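PDB 5YYL: major royal jelly protein 1 from Apis mellifera, which is the most abundant protein of royal jelly, binds sterol, and probably serves as a source of essential amino acids in the food of developing larvae. Local coordinates for residues 248-256 and 265-273. Numbering follows the deposited sequence.
Sequences TAQDGISGM and LYYSPVAST
I253 packs against the Y267 ring across this antiparallel strand pair. The isoleucine chain runs out with CG1 anti to the backbone N (chi1 -172°), which carries CD1 to 3.7 Å from CD1 of the Y267 ring, meeting it obliquely. Tyrosine suits this place because it adds a flat apolar flank while its hydroxyl bonds T230. Farther along, M256 places SD, through an extended chi2, 3.8 Å from CD2 of L265; both side chains also touch Y204 of strand 201-207, and so pack against the neighbouring sheet. S254 N donates to S268 O over 3.3 Å in a nearly straight bond, whereas the return bond from S268 N is weak. G255, with positive phi, bends the chain just beyond, and M256 N turns to S187 OG instead. Next to S254, I253 and P269 make a non-hydrogen-bonded pair; proline, lacking an N-H, costs no bond to this strand, and P269 CB lies 3.7 Å from CA of G252. Past the regular strands the chains stay tied: V270 N reaches G252 O from above its carbonyl plane, and A271 N bonds D251 O at 3.1 Å almost linearly (177°). V270, though partly open to solvent, sits snugly here, its CG2 3.5 Å from G252 O and its compact branches also against D251 and S254. The looser end follows, where A249 CB is 4.4 Å from V270 CG1 and Q250, at the centre of an inverse gamma turn, is exposed and poorly ordered. The hydroxyls of S254 and S268, on the same face, bond S186 OG, and K309 NZ and S306 OG, respectively. Strands 253-258 and 264-269 thus form the first hairpin of a four-stranded antiparallel sheet, one blade of the beta-propeller fold of the major royal jelly protein family.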
ATOM      1  N   THR A 248      -1.909 -52.096  27.546  1.00 61.50           N
ATOM      2  CA  THR A 248      -1.289 -53.143  26.722  1.00 59.12           C
ATOM      3  C   THR A 248      -1.920 -53.128  25.323  1.00 55.01           C
ATOM      4  O   THR A 248      -3.138 -52.952  25.200  1.00 54.35           O
ATOM      5  CB  THR A 248      -1.413 -54.527  27.427  1.00 55.83           C
ATOM      6  OG1 THR A 248      -0.356 -55.395  27.004  1.00 51.95           O
ATOM      7  CG2 THR A 248      -2.775 -55.199  27.201  1.00 54.66           C
ATOM      8  N   ALA A 249      -1.102 -53.292  24.279  1.00 53.21           N
ATOM      9  CA  ALA A 249      -1.596 -53.209  22.885  1.00 55.14           C
ATOM     10  C   ALA A 249      -0.946 -54.241  21.965  1.00 55.00           C
ATOM     11  O   ALA A 249       0.196 -54.070  21.566  1.00 54.84           O
ATOM     12  CB  ALA A 249      -1.380 -51.802  22.335  1.00 52.83           C
ATOM     13  N   GLN A 250      -1.687 -55.294  21.617  1.00 57.29           N
ATOM     14  CA  GLN A 250      -1.210 -56.309  20.662  1.00 61.04           C
ATOM     15  C   GLN A 250      -1.571 -55.881  19.239  1.00 59.96           C
ATOM     16  O   GLN A 250      -2.464 -56.457  18.614  1.00 64.55           O
ATOM     17  CB  GLN A 250      -1.817 -57.683  20.970  1.00 65.78           C
ATOM     18  CG  GLN A 250      -1.507 -58.224  22.356  1.00 67.83           C
ATOM     19  CD  GLN A 250      -2.067 -59.624  22.575  1.00 70.11           C
ATOM     20  OE1 GLN A 250      -3.161 -59.970  22.093  1.00 65.79           O
ATOM     21  NE2 GLN A 250      -1.314 -60.441  23.312  1.00 71.52           N
ATOM     22  N   ASP A 251      -0.878 -54.857  18.743  1.00 55.94           N
ATOM     23  CA  ASP A 251      -1.108 -54.295  17.412  1.00 52.30           C
ATOM     24  C   ASP A 251       0.212 -54.218  16.644  1.00 46.58           C
ATOM     25  O   ASP A 251       1.275 -53.988  17.232  1.00 39.66           O
ATOM     26  CB  ASP A 251      -1.737 -52.894  17.506  1.00 54.71           C
ATOM     27  CG  ASP A 251      -3.108 -52.901  18.156  1.00 55.86           C
ATOM     28  OD1 ASP A 251      -4.032 -53.519  17.599  1.00 57.70           O
ATOM     29  OD2 ASP A 251      -3.268 -52.264  19.216  1.00 58.34           O
ATOM     30  N   GLY A 252       0.120 -54.421  15.328  1.00 43.99           N
ATOM     31  CA  GLY A 252       1.269 -54.380  14.409  1.00 42.29           C
ATOM     32  C   GLY A 252       1.371 -53.093  13.610  1.00 40.49           C
ATOM     33  O   GLY A 252       1.202 -52.002  14.162  1.00 41.21           O
ATOM     34  N   ILE A 253       1.643 -53.222  12.312  1.00 38.63           N
ATOM     35  CA  ILE A 253       1.941 -52.070  11.431  1.00 36.02           C
ATOM     36  C   ILE A 253       0.950 -50.917  11.544  1.00 32.74           C
ATOM     37  O   ILE A 253      -0.225 -51.036  11.226  1.00 32.47           O
ATOM     38  CB  ILE A 253       2.106 -52.492   9.946  1.00 35.39           C
ATOM     39  CG1 ILE A 253       2.592 -51.320   9.101  1.00 35.88           C
ATOM     40  CG2 ILE A 253       0.839 -53.113   9.373  1.00 36.02           C
ATOM     41  CD1 ILE A 253       2.993 -51.723   7.702  1.00 36.45           C
ATOM     42  N   SER A 254       1.460 -49.797  12.038  1.00 32.48           N
ATOM     43  CA  SER A 254       0.820 -48.482  11.918  1.00 32.25           C
ATOM     44  C   SER A 254       1.913 -47.392  11.899  1.00 30.71           C
ATOM     45  O   SER A 254       3.085 -47.696  11.667  1.00 31.11           O
ATOM     46  CB  SER A 254      -0.183 -48.263  13.058  1.00 32.78           C
ATOM     47  OG  SER A 254      -1.229 -47.413  12.611  1.00 34.62           O
ATOM     48  N   GLY A 255       1.541 -46.140  12.133  1.00 29.14           N
ATOM     49  CA  GLY A 255       2.498 -45.054  12.141  1.00 27.81           C
ATOM     50  C   GLY A 255       3.296 -44.962  10.853  1.00 26.69           C
ATOM     51  O   GLY A 255       4.519 -44.880  10.878  1.00 25.97           O
ATOM     52  N   MET A 256       2.603 -44.958   9.720  1.00 25.24           N
ATOM     53  CA  MET A 256       3.273 -44.838   8.433  1.00 25.14           C
ATOM     54  C   MET A 256       3.612 -43.382   8.091  1.00 25.00           C
ATOM     55  O   MET A 256       2.981 -42.456   8.588  1.00 23.85           O
ATOM     56  CB  MET A 256       2.420 -45.453   7.335  1.00 25.35           C
ATOM     57  CG  MET A 256       2.200 -46.946   7.515  1.00 26.11           C
ATOM     58  SD  MET A 256       1.799 -47.742   5.940  1.00 26.86           S
ATOM     59  CE  MET A 256       0.340 -46.831   5.453  1.00 26.06           C
ATOM     60  N   LEU A 265       8.595 -45.590   2.526  1.00 25.52           N
ATOM     61  CA  LEU A 265       7.442 -45.600   3.422  1.00 23.74           C
ATOM     62  C   LEU A 265       7.907 -46.164   4.765  1.00 23.04           C
ATOM     63  O   LEU A 265       8.027 -47.382   4.935  1.00 20.57           O
ATOM     64  CB  LEU A 265       6.322 -46.457   2.832  1.00 23.69           C
ATOM     65  CG  LEU A 265       5.089 -46.682   3.693  1.00 24.66           C
ATOM     66  CD1 LEU A 265       4.388 -45.355   3.929  1.00 25.94           C
ATOM     67  CD2 LEU A 265       4.185 -47.684   3.004  1.00 24.98           C
ATOM     68  N   TYR A 266       8.200 -45.263   5.706  1.00 23.08           N
ATOM     69  CA  TYR A 266       8.611 -45.651   7.064  1.00 23.07           C
ATOM     70  C   TYR A 266       7.404 -46.131   7.845  1.00 22.50           C
ATOM     71  O   TYR A 266       6.304 -45.648   7.614  1.00 21.92           O
ATOM     72  CB  TYR A 266       9.280 -44.494   7.798  1.00 23.15           C
ATOM     73  CG  TYR A 266      10.564 -44.050   7.150  1.00 23.80           C
ATOM     74  CD1 TYR A 266      11.778 -44.654   7.472  1.00 24.52           C
ATOM     75  CD2 TYR A 266      10.565 -43.030   6.221  1.00 23.38           C
ATOM     76  CE1 TYR A 266      12.961 -44.258   6.864  1.00 24.37           C
ATOM     77  CE2 TYR A 266      11.730 -42.611   5.621  1.00 24.06           C
ATOM     78  CZ  TYR A 266      12.924 -43.221   5.940  1.00 24.81           C
ATOM     79  OH  TYR A 266      14.076 -42.802   5.322  1.00 25.39           O
ATOM     80  N   TYR A 267       7.622 -47.078   8.750  1.00 22.66           N
ATOM     81  CA  TYR A 267       6.566 -47.654   9.573  1.00 24.21           C
ATOM     82  C   TYR A 267       7.171 -48.411  10.747  1.00 24.16           C
ATOM     83  O   TYR A 267       8.390 -48.524  10.837  1.00 23.72           O
ATOM     84  CB  TYR A 267       5.693 -48.609   8.759  1.00 25.17           C
ATOM     85  CG  TYR A 267       6.419 -49.847   8.284  1.00 27.49           C
ATOM     86  CD1 TYR A 267       6.352 -51.038   8.999  1.00 29.07           C
ATOM     87  CD2 TYR A 267       7.185 -49.825   7.112  1.00 28.98           C
ATOM     88  CE1 TYR A 267       7.022 -52.171   8.553  1.00 30.52           C
ATOM     89  CE2 TYR A 267       7.857 -50.946   6.658  1.00 28.46           C
ATOM     90  CZ  TYR A 267       7.772 -52.113   7.374  1.00 30.39           C
ATOM     91  OH  TYR A 267       8.437 -53.232   6.925  1.00 33.05           O
ATOM     92  N   SER A 268       6.318 -48.924  11.626  1.00 23.76           N
ATOM     93  CA  SER A 268       6.734 -49.869  12.652  1.00 24.03           C
ATOM     94  C   SER A 268       5.523 -50.514  13.283  1.00 25.01           C
ATOM     95  O   SER A 268       4.458 -49.921  13.300  1.00 26.19           O
ATOM     96  CB  SER A 268       7.546 -49.173  13.729  1.00 24.68           C
ATOM     97  OG  SER A 268       6.832 -48.105  14.308  1.00 25.45           O
ATOM     98  N   PRO A 269       5.657 -51.746  13.783  1.00 26.86           N
ATOM     99  CA  PRO A 269       4.522 -52.258  14.566  1.00 27.49           C
ATOM    100  C   PRO A 269       4.359 -51.437  15.858  1.00 27.77           C
ATOM    101  O   PRO A 269       5.370 -50.945  16.398  1.00 26.65           O
ATOM    102  CB  PRO A 269       4.898 -53.721  14.857  1.00 27.80           C
ATOM    103  CG  PRO A 269       6.126 -54.022  14.065  1.00 27.17           C
ATOM    104  CD  PRO A 269       6.755 -52.729  13.667  1.00 27.30           C
ATOM    105  N   VAL A 270       3.111 -51.271  16.311  1.00 28.12           N
ATOM    106  CA  VAL A 270       2.792 -50.477  17.512  1.00 29.29           C
ATOM    107  C   VAL A 270       3.509 -51.053  18.726  1.00 29.62           C
ATOM    108  O   VAL A 270       4.164 -50.330  19.465  1.00 31.25           O
ATOM    109  CB  VAL A 270       1.265 -50.437  17.794  1.00 29.97           C
ATOM    110  CG1 VAL A 270       0.939 -49.821  19.158  1.00 29.59           C
ATOM    111  CG2 VAL A 270       0.531 -49.681  16.688  1.00 31.45           C
ATOM    112  N   ALA A 271       3.382 -52.357  18.912  1.00 28.69           N
ATOM    113  CA  ALA A 271       4.167 -53.044  19.911  1.00 28.72           C
ATOM    114  C   ALA A 271       5.512 -53.392  19.280  1.00 29.03           C
ATOM    115  O   ALA A 271       5.751 -54.508  18.826  1.00 31.35           O
ATOM    116  CB  ALA A 271       3.445 -54.284  20.392  1.00 28.70           C
ATOM    117  N   SER A 272       6.404 -52.413  19.265  1.00 28.32           N
ATOM    118  CA  SER A 272       7.781 -52.617  18.793  1.00 29.15           C
ATOM    119  C   SER A 272       8.575 -51.395  19.173  1.00 28.51           C
ATOM    120  O   SER A 272       7.997 -50.345  19.448  1.00 29.00           O
ATOM    121  CB  SER A 272       7.853 -52.820  17.273  1.00 30.21           C
ATOM    122  OG  SER A 272       8.010 -51.589  16.602  1.00 31.36           O
ATOM    123  N   THR A 273       9.897 -51.521  19.175  1.00 28.67           N
ATOM    124  CA  THR A 273      10.773 -50.368  19.406  1.00 29.08           C
ATOM    125  C   THR A 273      11.680 -50.140  18.197  1.00 29.10           C
ATOM    126  O   THR A 273      12.744 -49.552  18.310  1.00 28.49           O
ATOM    127  CB  THR A 273      11.574 -50.518  20.713  1.00 28.57           C
ATOM    128  OG1 THR A 273      12.512 -51.581  20.592  1.00 27.51           O
ATOM    129  CG2 THR A 273      10.626 -50.754  21.898  1.00 28.39           C
TER